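Local structure of octopine dehydrogenase (Pecten maximus, 3C7D) at residues V85-V90 with L111-P116; G120-C125 with V136-F141; C6-G11 with R30-F35. The protein catalyses the NADH-dependent reductive condensation of L-arginine with pyruvate to D-octopine, the reverse of octopine dehydrogenation. One frame throughout, in Å; residues are numbered along the deposited sequence.

Interaction 1. Residues V85-V90 with L111-P116; sequences VVILTV and LIVGLP. With NAD (nicotinamide-adenine-dinucleotide), chain B.
V86 and L88 hydrogen-bond through their backbones to L111, V113 and L115 across two parallel strands, the outer members of a beta-alpha-beta unit whose crossover helix is 95-102, in the Rossmann-type NAD-binding part of the enzyme. Four backbone hydrogen bonds set the register. V86 gives its N to L111 O and takes V113 N at its O, both at 2.7 Å; L88 repeats the pattern with V113 O and L115 N, and the last bond, from L115 N to L88 O, is 2.8 Å long. The two short strands run 15° from parallel.

Apolar contacts fill the face carrying V85, I87, L111 and V113. V85 CG1 sits 4.0 Å from L111 CD2 and is also close to V113 CG2, while I87 CG1 lies alongside V113 CB at 3.9 Å. I87 puts CG1 beside its backbone N (chi1 -49°), which leaves CG2 anti to N and directed forward along the strand to L115 CB, 3.6 Å away. L184 and L187 of helix 180-188 cover this side; on the other, V86 and L88 rest on M102.

Beyond the strands the polar contact is slight: T89 OG1 makes a weak hydrogen bond to L115 O. Both segments then run up to the cofactor. V90 CG1 meets the adenosine ribose at O4B of NAD, and P116, which follows a cis peptide bond, sets its CD 3.6 Å from NAD O4D in the nicotinamide ribose.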
loop_
_atom_site.group_PDB
_atom_site.type_symbol
_atom_site.label_atom_id
_atom_site.label_comp_id
_atom_site.label_asym_id
_atom_site.label_seq_id
_atom_site.Cartn_x
_atom_site.Cartn_y
_atom_site.Cartn_z
ATOM N N VAL A 85 3.263 -5.470 18.002
ATOM C CA VAL A 85 3.230 -4.926 16.640
ATOM C C VAL A 85 2.575 -5.906 15.664
ATOM O O VAL A 85 2.992 -7.058 15.553
ATOM C CB VAL A 85 4.649 -4.550 16.119
ATOM C CG1 VAL A 85 4.548 -3.633 14.909
ATOM C CG2 VAL A 85 5.479 -3.884 17.205
ATOM N N VAL A 86 1.547 -5.440 14.960
ATOM C CA VAL A 86 0.856 -6.258 13.966
ATOM C C VAL A 86 1.071 -5.642 12.586
ATOM O O VAL A 86 0.523 -4.580 12.272
ATOM C CB VAL A 86 -0.662 -6.403 14.273
ATOM C CG1 VAL A 86 -1.329 -7.328 13.266
ATOM C CG2 VAL A 86 -0.885 -6.923 15.691
ATOM N N ILE A 87 1.881 -6.314 11.772
ATOM C CA ILE A 87 2.285 -5.785 10.472
ATOM C C ILE A 87 1.656 -6.579 9.326
ATOM O O ILE A 87 1.892 -7.785 9.184
ATOM C CB ILE A 87 3.831 -5.744 10.311
ATOM C CG1 ILE A 87 4.490 -5.089 11.530
ATOM C CG2 ILE A 87 4.215 -4.996 9.039
ATOM C CD1 ILE A 87 5.999 -5.261 11.596
ATOM N N LEU A 88 0.857 -5.889 8.515
ATOM C CA LEU A 88 0.217 -6.492 7.352
ATOM C C LEU A 88 1.060 -6.282 6.104
ATOM O O LEU A 88 1.206 -5.152 5.625
ATOM C CB LEU A 88 -1.191 -5.919 7.145
ATOM C CG LEU A 88 -2.364 -6.542 7.908
ATOM C CD1 LEU A 88 -2.127 -6.556 9.410
ATOM C CD2 LEU A 88 -3.652 -5.804 7.587
ATOM N N THR A 89 1.619 -7.377 5.590
ATOM C CA THR A 89 2.357 -7.360 4.329
ATOM C C THR A 89 1.700 -8.303 3.316
ATOM O O THR A 89 2.125 -9.449 3.131
ATOM C CB THR A 89 3.848 -7.698 4.532
ATOM O OG1 THR A 89 4.397 -6.844 5.541
ATOM C CG2 THR A 89 4.619 -7.496 3.243
ATOM N N VAL A 90 0.642 -7.795 2.687
ATOM C CA VAL A 90 -0.121 -8.500 1.657
ATOM C C VAL A 90 -0.767 -7.474 0.732
ATOM O O VAL A 90 -0.889 -6.308 1.107
ATOM C CB VAL A 90 -1.254 -9.387 2.249
ATOM C CG1 VAL A 90 -0.763 -10.795 2.501
ATOM C CG2 VAL A 90 -1.870 -8.758 3.504
ATOM N N LEU A 111 0.470 -1.804 17.974
ATOM C CA LEU A 111 0.788 -0.971 16.825
ATOM C C LEU A 111 0.438 -1.745 15.560
ATOM O O LEU A 111 1.031 -2.791 15.277
ATOM C CB LEU A 111 2.271 -0.580 16.837
ATOM C CG LEU A 111 2.857 0.209 15.660
ATOM C CD1 LEU A 111 2.307 1.630 15.596
ATOM C CD2 LEU A 111 4.364 0.229 15.774
ATOM N N ILE A 112 -0.541 -1.238 14.817
ATOM C CA ILE A 112 -1.007 -1.903 13.602
ATOM C C ILE A 112 -0.420 -1.226 12.361
ATOM O O ILE A 112 -0.671 -0.045 12.102
ATOM C CB ILE A 112 -2.555 -2.030 13.557
ATOM C CG1 ILE A 112 -3.033 -2.883 14.737
ATOM C CG2 ILE A 112 -3.002 -2.668 12.250
ATOM C CD1 ILE A 112 -4.514 -2.809 15.023
ATOM N N VAL A 113 0.362 -1.995 11.608
ATOM C CA VAL A 113 1.166 -1.464 10.512
ATOM C C VAL A 113 0.756 -2.054 9.162
ATOM O O VAL A 113 0.699 -3.271 8.994
ATOM C CB VAL A 113 2.691 -1.708 10.757
ATOM C CG1 VAL A 113 3.525 -1.161 9.607
ATOM C CG2 VAL A 113 3.138 -1.088 12.075
ATOM N N GLY A 114 0.456 -1.174 8.211
ATOM C CA GLY A 114 0.276 -1.569 6.821
ATOM C C GLY A 114 1.595 -1.395 6.099
ATOM O O GLY A 114 2.062 -0.267 5.922
ATOM N N LEU A 115 2.202 -2.506 5.689
ATOM C CA LEU A 115 3.518 -2.474 5.053
ATOM C C LEU A 115 3.569 -3.194 3.693
ATOM O O LEU A 115 4.147 -4.276 3.591
ATOM C CB LEU A 115 4.578 -3.047 6.009
ATOM C CG LEU A 115 6.059 -3.005 5.606
ATOM C CD1 LEU A 115 6.698 -1.692 5.999
ATOM C CD2 LEU A 115 6.821 -4.182 6.195
ATOM N N PRO A 116 2.907 -2.638 2.656
ATOM C CA PRO A 116 1.823 -1.650 2.644
ATOM C C PRO A 116 0.535 -2.406 3.003
ATOM O O PRO A 116 0.565 -3.645 2.978
ATOM C CB PRO A 116 1.789 -1.186 1.176
ATOM C CG PRO A 116 3.003 -1.772 0.524
ATOM C CD PRO A 116 3.285 -3.016 1.284
HETATM P PA NAD B . 2.398 -11.255 -2.855
HETATM O O1A NAD B . 1.636 -11.273 -4.124
HETATM O O2A NAD B . 3.678 -11.982 -2.987
HETATM O O5B NAD B . 1.516 -11.914 -1.681
HETATM C C5B NAD B . 0.633 -12.986 -1.913
HETATM C C4B NAD B . -0.019 -13.324 -0.580
HETATM O O4B NAD B . -1.308 -12.747 -0.478
HETATM C C3B NAD B . -0.219 -14.812 -0.377
HETATM O O3B NAD B . 0.922 -15.400 0.196
HETATM C C2B NAD B . -1.406 -14.860 0.558
HETATM O O2B NAD B . -0.976 -14.809 1.900
HETATM C C1B NAD B . -2.189 -13.599 0.232
HETATM N N9A NAD B . -3.356 -13.947 -0.605
HETATM C C8A NAD B . -3.358 -14.110 -1.970
HETATM N N7A NAD B . -4.608 -14.431 -2.370
HETATM C C5A NAD B . -5.409 -14.476 -1.284
HETATM C C6A NAD B . -6.764 -14.758 -1.134
HETATM N N6A NAD B . -7.386 -15.406 -2.116
HETATM N N1A NAD B . -7.334 -14.732 0.130
HETATM C C2A NAD B . -6.561 -14.435 1.238
HETATM N N3A NAD B . -5.213 -14.158 1.075
HETATM C C4A NAD B . -4.640 -14.177 -0.163
HETATM O O3 NAD B . 2.619 -9.720 -2.390
HETATM P PN NAD B . 4.036 -9.131 -1.877
HETATM O O1N NAD B . 5.077 -9.378 -2.897
HETATM O O2N NAD B . 4.279 -9.580 -0.485
HETATM O O5D NAD B . 3.767 -7.544 -1.881
HETATM C C5D NAD B . 2.762 -6.943 -1.094
HETATM C C4D NAD B . 2.527 -5.515 -1.579
HETATM O O4D NAD B . 3.762 -4.840 -1.742
HETATM C C3D NAD B . 1.810 -5.476 -2.921
HETATM O O3D NAD B . 0.693 -4.625 -2.810
HETATM C C2D NAD B . 2.812 -4.905 -3.905
HETATM O O2D NAD B . 2.206 -3.994 -4.795
HETATM C C1D NAD B . 3.831 -4.208 -3.010
HETATM N N1N NAD B . 5.211 -4.254 -3.544
HETATM C C2N NAD B . 5.804 -5.447 -3.876
HETATM C C3N NAD B . 7.110 -5.480 -4.372
HETATM C C7N NAD B . 7.911 -6.742 -4.222
HETATM O O7N NAD B . 9.253 -6.739 -4.648
HETATM N N7N NAD B . 7.353 -7.830 -3.688
HETATM C C4N NAD B . 7.805 -4.279 -4.532
HETATM C C5N NAD B . 7.206 -3.072 -4.188
HETATM C C6N NAD B . 5.901 -3.077 -3.693
#

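Interaction 2. Residues G120-C125 with V136-F141; sequences GFEFQC and VSMMSF
S140 OG donates a hydrogen bond of 2.7 Å to E122 OE2, the one hydrogen bond between residues 120-125 and 136-141. The hydroxyl comes in from above the carboxylate, 69° out of its plane. E122 reaches it through a bend at chi2 (92°), which folds the acid back toward the start of the helix. Replacing E122 by an alanine removes the carboxylate, and S140 OG would probably lose this acceptor while a gap opened beside M138 CB.

Sulfur packing joins the next part of the helix to the strand. M138 lays its thioether against the helix: SD is 3.9 Å from C125 CB and equally far from E122 O. M138 CB lies 4.2 Å from E122 CG, the two chains crossing at a slant. C125 SG also touches M138 SD.

The aromatic contribution comes from F121, whose CD1 is 3.6 Å from S140 OG, the ring being tilted to the hydroxyl. F99 and H95 of helix 95-102 meet the same ring.

Helix and strand belong to the beta-alpha-beta unit 111-114, 121-129, 137-141, and the contact is helix-on-sheet packing in the interior. S169 and I171 of strand 156-171 also touch E122. Burial of this carboxylate in the interior would tend to raise its affinity for a proton; the bond from S140 OG and the nearness of the helix start are likely to offset this.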
loop_
_atom_site.group_PDB
_atom_site.type_symbol
_atom_site.label_atom_id
_atom_site.label_comp_id
_atom_site.label_asym_id
_atom_site.label_seq_id
_atom_site.Cartn_x
_atom_site.Cartn_y
_atom_site.Cartn_z
ATOM N N GLY A 120 -6.766 4.044 2.147
ATOM C CA GLY A 120 -7.982 3.654 2.864
ATOM C C GLY A 120 -7.770 2.611 3.941
ATOM O O GLY A 120 -8.737 2.090 4.499
ATOM N N PHE A 121 -6.503 2.321 4.226
ATOM C CA PHE A 121 -6.089 1.338 5.232
ATOM C C PHE A 121 -6.594 1.680 6.641
ATOM O O PHE A 121 -6.950 0.784 7.412
ATOM C CB PHE A 121 -4.555 1.206 5.229
ATOM C CG PHE A 121 -4.017 0.217 6.232
ATOM C CD1 PHE A 121 -3.655 0.629 7.513
ATOM C CD2 PHE A 121 -3.860 -1.121 5.895
ATOM C CE1 PHE A 121 -3.161 -0.281 8.443
ATOM C CE2 PHE A 121 -3.360 -2.037 6.818
ATOM C CZ PHE A 121 -3.012 -1.615 8.094
ATOM N N GLU A 122 -6.620 2.973 6.967
ATOM C CA GLU A 122 -7.040 3.428 8.295
ATOM C C GLU A 122 -8.556 3.433 8.444
ATOM O O GLU A 122 -9.077 3.127 9.520
ATOM C CB GLU A 122 -6.465 4.812 8.615
ATOM C CG GLU A 122 -4.942 4.856 8.722
ATOM C CD GLU A 122 -4.257 5.208 7.413
ATOM O OE1 GLU A 122 -4.901 5.118 6.344
ATOM O OE2 GLU A 122 -3.066 5.578 7.453
ATOM N N PHE A 123 -9.259 3.779 7.364
ATOM C CA PHE A 123 -10.723 3.776 7.362
ATOM C C PHE A 123 -11.242 2.358 7.563
ATOM O O PHE A 123 -12.169 2.135 8.340
ATOM C CB PHE A 123 -11.291 4.370 6.065
ATOM C CG PHE A 123 -10.676 5.687 5.669
ATOM C CD1 PHE A 123 -10.476 6.699 6.608
ATOM C CD2 PHE A 123 -10.317 5.923 4.345
ATOM C CE1 PHE A 123 -9.909 7.918 6.235
ATOM C CE2 PHE A 123 -9.746 7.139 3.962
ATOM C CZ PHE A 123 -9.545 8.140 4.907
ATOM N N GLN A 124 -10.618 1.409 6.868
ATOM C CA GLN A 124 -10.961 -0.006 6.969
ATOM C C GLN A 124 -10.682 -0.532 8.374
ATOM O O GLN A 124 -11.475 -1.301 8.929
ATOM C CB GLN A 124 -10.183 -0.811 5.925
ATOM C CG GLN A 124 -10.573 -2.283 5.834
ATOM C CD GLN A 124 -9.709 -3.067 4.858
ATOM O OE1 GLN A 124 -8.482 -2.936 4.842
ATOM N NE2 GLN A 124 -10.348 -3.896 4.043
ATOM N N CYS A 125 -9.560 -0.106 8.948
ATOM C CA CYS A 125 -9.189 -0.513 10.299
ATOM C C CYS A 125 -10.171 0.020 11.343
ATOM O O CYS A 125 -10.586 -0.717 12.235
ATOM C CB CYS A 125 -7.764 -0.070 10.630
ATOM S SG CYS A 125 -7.106 -0.800 12.151
ATOM N N VAL A 136 -5.732 1.610 19.647
ATOM C CA VAL A 136 -4.540 1.180 18.908
ATOM C C VAL A 136 -3.932 2.316 18.089
ATOM O O VAL A 136 -4.583 3.334 17.852
ATOM C CB VAL A 136 -4.849 -0.023 17.965
ATOM C CG1 VAL A 136 -5.419 -1.197 18.752
ATOM C CG2 VAL A 136 -5.795 0.386 16.827
ATOM N N SER A 137 -2.677 2.138 17.675
ATOM C CA SER A 137 -2.025 3.051 16.731
ATOM C C SER A 137 -1.983 2.448 15.322
ATOM O O SER A 137 -1.741 1.246 15.159
ATOM C CB SER A 137 -0.611 3.412 17.197
ATOM O OG SER A 137 -0.647 4.406 18.204
ATOM N N MET A 138 -2.216 3.292 14.319
ATOM C CA MET A 138 -2.242 2.862 12.922
ATOM C C MET A 138 -1.111 3.495 12.110
ATOM O O MET A 138 -1.002 4.722 12.039
ATOM C CB MET A 138 -3.594 3.192 12.294
ATOM C CG MET A 138 -4.750 2.429 12.898
ATOM S SD MET A 138 -6.342 3.067 12.359
ATOM C CE MET A 138 -6.472 4.562 13.341
ATOM N N MET A 139 -0.288 2.647 11.493
ATOM C CA MET A 139 0.913 3.088 10.774
ATOM C C MET A 139 0.907 2.648 9.304
ATOM O O MET A 139 0.841 1.455 9.007
ATOM C CB MET A 139 2.163 2.556 11.485
ATOM C CG MET A 139 3.435 3.333 11.202
ATOM S SD MET A 139 4.851 2.599 12.026
ATOM C CE MET A 139 6.048 3.920 11.894
ATOM N N SER A 140 0.990 3.613 8.391
ATOM C CA SER A 140 0.923 3.328 6.956
ATOM C C SER A 140 2.200 3.704 6.196
ATOM O O SER A 140 2.535 4.885 6.078
ATOM C CB SER A 140 -0.284 4.031 6.333
ATOM O OG SER A 140 -1.499 3.467 6.792
ATOM N N PHE A 141 2.897 2.691 5.679
ATOM C CA PHE A 141 4.122 2.882 4.893
ATOM C C PHE A 141 3.798 3.067 3.420
ATOM O O PHE A 141 2.876 2.434 2.905
ATOM C CB PHE A 141 5.068 1.694 5.069
ATOM C CG PHE A 141 5.877 1.747 6.334
ATOM C CD1 PHE A 141 5.325 1.349 7.548
ATOM C CD2 PHE A 141 7.196 2.192 6.308
ATOM C CE1 PHE A 141 6.072 1.400 8.719
ATOM C CE2 PHE A 141 7.951 2.246 7.472
ATOM C CZ PHE A 141 7.389 1.850 8.680
#

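Interaction 3. Residues C6-G11 with R30-F35; sequences CVCGGG and RVLTLF. With NAD (nicotinamide-adenine-dinucleotide), chain B.
L32 is flanked by two cysteine sulfurs of the neighbouring strand. C6 holds SG anti to its N (chi1 180°), so the sulfur leans forward along the strand to L32 CB at 3.8 Å. C8, with chi1 at -65°, turns SG back the other way and meets L32 CD2 at 4.0 Å. A79 and Y98 pack on L32 on this same face. On the reverse face V31 extends CG1 to G9 O, 3.7 Å away; S18 and W42 also touch V31.

Between these two layers of side chains the backbones run parallel: V7 N bonds to R30 O, L32 N to V7 O and G9 N to L32 O, the last at 2.9 Å. This is the first beta-alpha-beta unit of the Rossmann fold, with helix 12-22 as its crossover, and the turn after C8 fits a GxGxxA pattern in which G9 and G11 are the glycines. G10 and G11 bind NADH. G11 N stands 2.9 Å from NAD O3B; G11 has no side chain, and NAD O5B lies close to where a CB would be.

T33 turns its hydroxyl to E38 OE1, while E38 OE2 is bonded to NAD. T33 OG1 itself is 3.7 Å from NAD O2B of the adenosine ribose. F35 lies nearly parallel to the adenine: NAD C5A is 3.6 Å above one face of the phenyl ring, offset toward its rim, and F35 CE1 approaches NAD N6A.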
loop_
_atom_site.group_PDB
_atom_site.type_symbol
_atom_site.label_atom_id
_atom_site.label_comp_id
_atom_site.label_asym_id
_atom_site.label_seq_id
_atom_site.Cartn_x
_atom_site.Cartn_y
_atom_site.Cartn_z
ATOM N N CYS A 6 3.700 -9.631 15.137
ATOM C CA CYS A 6 2.935 -10.506 14.258
ATOM C C CYS A 6 3.005 -10.041 12.807
ATOM O O CYS A 6 2.656 -8.902 12.491
ATOM C CB CYS A 6 1.477 -10.625 14.702
ATOM S SG CYS A 6 0.507 -11.701 13.618
ATOM N N VAL A 7 3.460 -10.936 11.937
ATOM C CA VAL A 7 3.525 -10.662 10.506
ATOM C C VAL A 7 2.373 -11.366 9.805
ATOM O O VAL A 7 2.250 -12.592 9.873
ATOM C CB VAL A 7 4.875 -11.097 9.889
ATOM C CG1 VAL A 7 4.890 -10.838 8.382
ATOM C CG2 VAL A 7 6.038 -10.374 10.573
ATOM N N CYS A 8 1.532 -10.568 9.148
ATOM C CA CYS A 8 0.382 -11.066 8.403
ATOM C C CYS A 8 0.683 -11.175 6.913
ATOM O O CYS A 8 1.125 -10.209 6.283
ATOM C CB CYS A 8 -0.830 -10.163 8.626
ATOM S SG CYS A 8 -1.426 -10.155 10.324
ATOM N N GLY A 9 0.433 -12.359 6.359
ATOM C CA GLY A 9 0.688 -12.626 4.948
ATOM C C GLY A 9 1.637 -13.789 4.744
ATOM O O GLY A 9 2.215 -14.307 5.705
ATOM N N GLY A 10 1.798 -14.194 3.487
ATOM C CA GLY A 10 2.662 -15.320 3.132
ATOM C C GLY A 10 3.397 -15.146 1.817
ATOM O O GLY A 10 4.058 -16.073 1.346
ATOM N N GLY A 11 3.277 -13.958 1.224
ATOM C CA GLY A 11 3.937 -13.637 -0.043
ATOM C C GLY A 11 5.391 -13.225 0.118
ATOM O O GLY A 11 6.041 -13.585 1.107
ATOM N N ARG A 30 5.548 -13.936 15.189
ATOM C CA ARG A 30 4.493 -14.882 14.859
ATOM C C ARG A 30 3.943 -14.553 13.482
ATOM O O ARG A 30 3.629 -13.399 13.189
ATOM C CB ARG A 30 3.385 -14.836 15.908
ATOM C CG ARG A 30 3.778 -15.506 17.213
ATOM C CD ARG A 30 2.902 -15.060 18.364
ATOM N NE ARG A 30 3.102 -13.647 18.684
ATOM C CZ ARG A 30 2.682 -13.059 19.800
ATOM N NH1 ARG A 30 2.036 -13.749 20.732
ATOM N NH2 ARG A 30 2.913 -11.772 19.985
ATOM N N VAL A 31 3.848 -15.564 12.628
ATOM C CA VAL A 31 3.305 -15.356 11.295
ATOM C C VAL A 31 1.847 -15.803 11.256
ATOM O O VAL A 31 1.528 -16.955 11.559
ATOM C CB VAL A 31 4.138 -16.068 10.197
ATOM C CG1 VAL A 31 3.569 -15.775 8.813
ATOM C CG2 VAL A 31 5.599 -15.638 10.267
ATOM N N LEU A 32 0.972 -14.866 10.905
ATOM C CA LEU A 32 -0.434 -15.162 10.685
ATOM C C LEU A 32 -0.765 -15.116 9.197
ATOM O O LEU A 32 -0.513 -14.113 8.526
ATOM C CB LEU A 32 -1.329 -14.184 11.457
ATOM C CG LEU A 32 -2.845 -14.319 11.259
ATOM C CD1 LEU A 32 -3.352 -15.640 11.812
ATOM C CD2 LEU A 32 -3.589 -13.157 11.892
ATOM N N THR A 33 -1.320 -16.212 8.688
ATOM C CA THR A 33 -1.868 -16.230 7.331
ATOM C C THR A 33 -3.182 -17.017 7.257
ATOM O O THR A 33 -3.265 -18.157 7.715
ATOM C CB THR A 33 -0.835 -16.676 6.249
ATOM O OG1 THR A 33 -1.487 -16.804 4.980
ATOM C CG2 THR A 33 -0.175 -17.990 6.610
ATOM N N LEU A 34 -4.199 -16.379 6.686
ATOM C CA LEU A 34 -5.551 -16.926 6.645
ATOM C C LEU A 34 -5.907 -17.457 5.258
ATOM O O LEU A 34 -7.027 -17.925 5.031
ATOM C CB LEU A 34 -6.569 -15.859 7.071
ATOM C CG LEU A 34 -6.272 -15.028 8.324
ATOM C CD1 LEU A 34 -7.044 -13.719 8.277
ATOM C CD2 LEU A 34 -6.573 -15.800 9.605
ATOM N N PHE A 35 -4.952 -17.378 4.332
ATOM C CA PHE A 35 -5.150 -17.889 2.979
ATOM C C PHE A 35 -5.097 -19.415 2.977
ATOM O O PHE A 35 -4.015 -20.014 2.968
ATOM C CB PHE A 35 -4.131 -17.282 2.006
ATOM C CG PHE A 35 -4.330 -17.698 0.570
ATOM C CD1 PHE A 35 -5.610 -17.843 0.035
ATOM C CD2 PHE A 35 -3.233 -17.922 -0.255
ATOM C CE1 PHE A 35 -5.793 -18.223 -1.292
ATOM C CE2 PHE A 35 -3.407 -18.298 -1.587
ATOM C CZ PHE A 35 -4.690 -18.450 -2.104
HETATM P PA NAD B . 2.398 -11.255 -2.855
HETATM O O1A NAD B . 1.636 -11.273 -4.124
HETATM O O2A NAD B . 3.678 -11.982 -2.987
HETATM O O5B NAD B . 1.516 -11.914 -1.681
HETATM C C5B NAD B . 0.633 -12.986 -1.913
HETATM C C4B NAD B . -0.019 -13.324 -0.580
HETATM O O4B NAD B . -1.308 -12.747 -0.478
HETATM C C3B NAD B . -0.219 -14.812 -0.377
HETATM O O3B NAD B . 0.922 -15.400 0.196
HETATM C C2B NAD B . -1.406 -14.860 0.558
HETATM O O2B NAD B . -0.976 -14.809 1.900
HETATM C C1B NAD B . -2.189 -13.599 0.232
HETATM N N9A NAD B . -3.356 -13.947 -0.605
HETATM C C8A NAD B . -3.358 -14.110 -1.970
HETATM N N7A NAD B . -4.608 -14.431 -2.370
HETATM C C5A NAD B . -5.409 -14.476 -1.284
HETATM C C6A NAD B . -6.764 -14.758 -1.134
HETATM N N6A NAD B . -7.386 -15.406 -2.116
HETATM N N1A NAD B . -7.334 -14.732 0.130
HETATM C C2A NAD B . -6.561 -14.435 1.238
HETATM N N3A NAD B . -5.213 -14.158 1.075
HETATM C C4A NAD B . -4.640 -14.177 -0.163
HETATM O O3 NAD B . 2.619 -9.720 -2.390
HETATM P PN NAD B . 4.036 -9.131 -1.877
HETATM O O1N NAD B . 5.077 -9.378 -2.897
HETATM O O2N NAD B . 4.279 -9.580 -0.485
HETATM O O5D NAD B . 3.767 -7.544 -1.881
HETATM C C5D NAD B . 2.762 -6.943 -1.094
HETATM C C4D NAD B . 2.527 -5.515 -1.579
HETATM O O4D NAD B . 3.762 -4.840 -1.742
HETATM C C3D NAD B . 1.810 -5.476 -2.921
HETATM O O3D NAD B . 0.693 -4.625 -2.810
HETATM C C2D NAD B . 2.812 -4.905 -3.905
HETATM O O2D NAD B . 2.206 -3.994 -4.795
HETATM C C1D NAD B . 3.831 -4.208 -3.010
HETATM N N1N NAD B . 5.211 -4.254 -3.544
HETATM C C2N NAD B . 5.804 -5.447 -3.876
HETATM C C3N NAD B . 7.110 -5.480 -4.372
HETATM C C7N NAD B . 7.911 -6.742 -4.222
HETATM O O7N NAD B . 9.253 -6.739 -4.648
HETATM N N7N NAD B . 7.353 -7.830 -3.688
HETATM C C4N NAD B . 7.805 -4.279 -4.532
HETATM C C5N NAD B . 7.206 -3.072 -4.188
HETATM C C6N NAD B . 5.901 -3.077 -3.693
#

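Overall arrangement
All three contacts reach one sheet, in which strands 27-32, 3-8, 85-88, 111-114 and 137-141 lie side by side. Interactions 1 and 3 have centres about 10 Å apart and adjoin through C6, whose N is 2.7 Å from V85 O. Interaction 2 follows on the other flank, its centre about 9 Å from that of interaction 1, where M139 O lies 2.8 Å from G114 N and the F121 ring packs against that glycine. Interactions 2 and 3 stay about 17 Å apart between centres. Interactions 1 and 3 both border NAD; P116 is also about 5 Å from pyruvate, whereas S140 is about 11 Å from it, between nearest side-chain and ligand atoms.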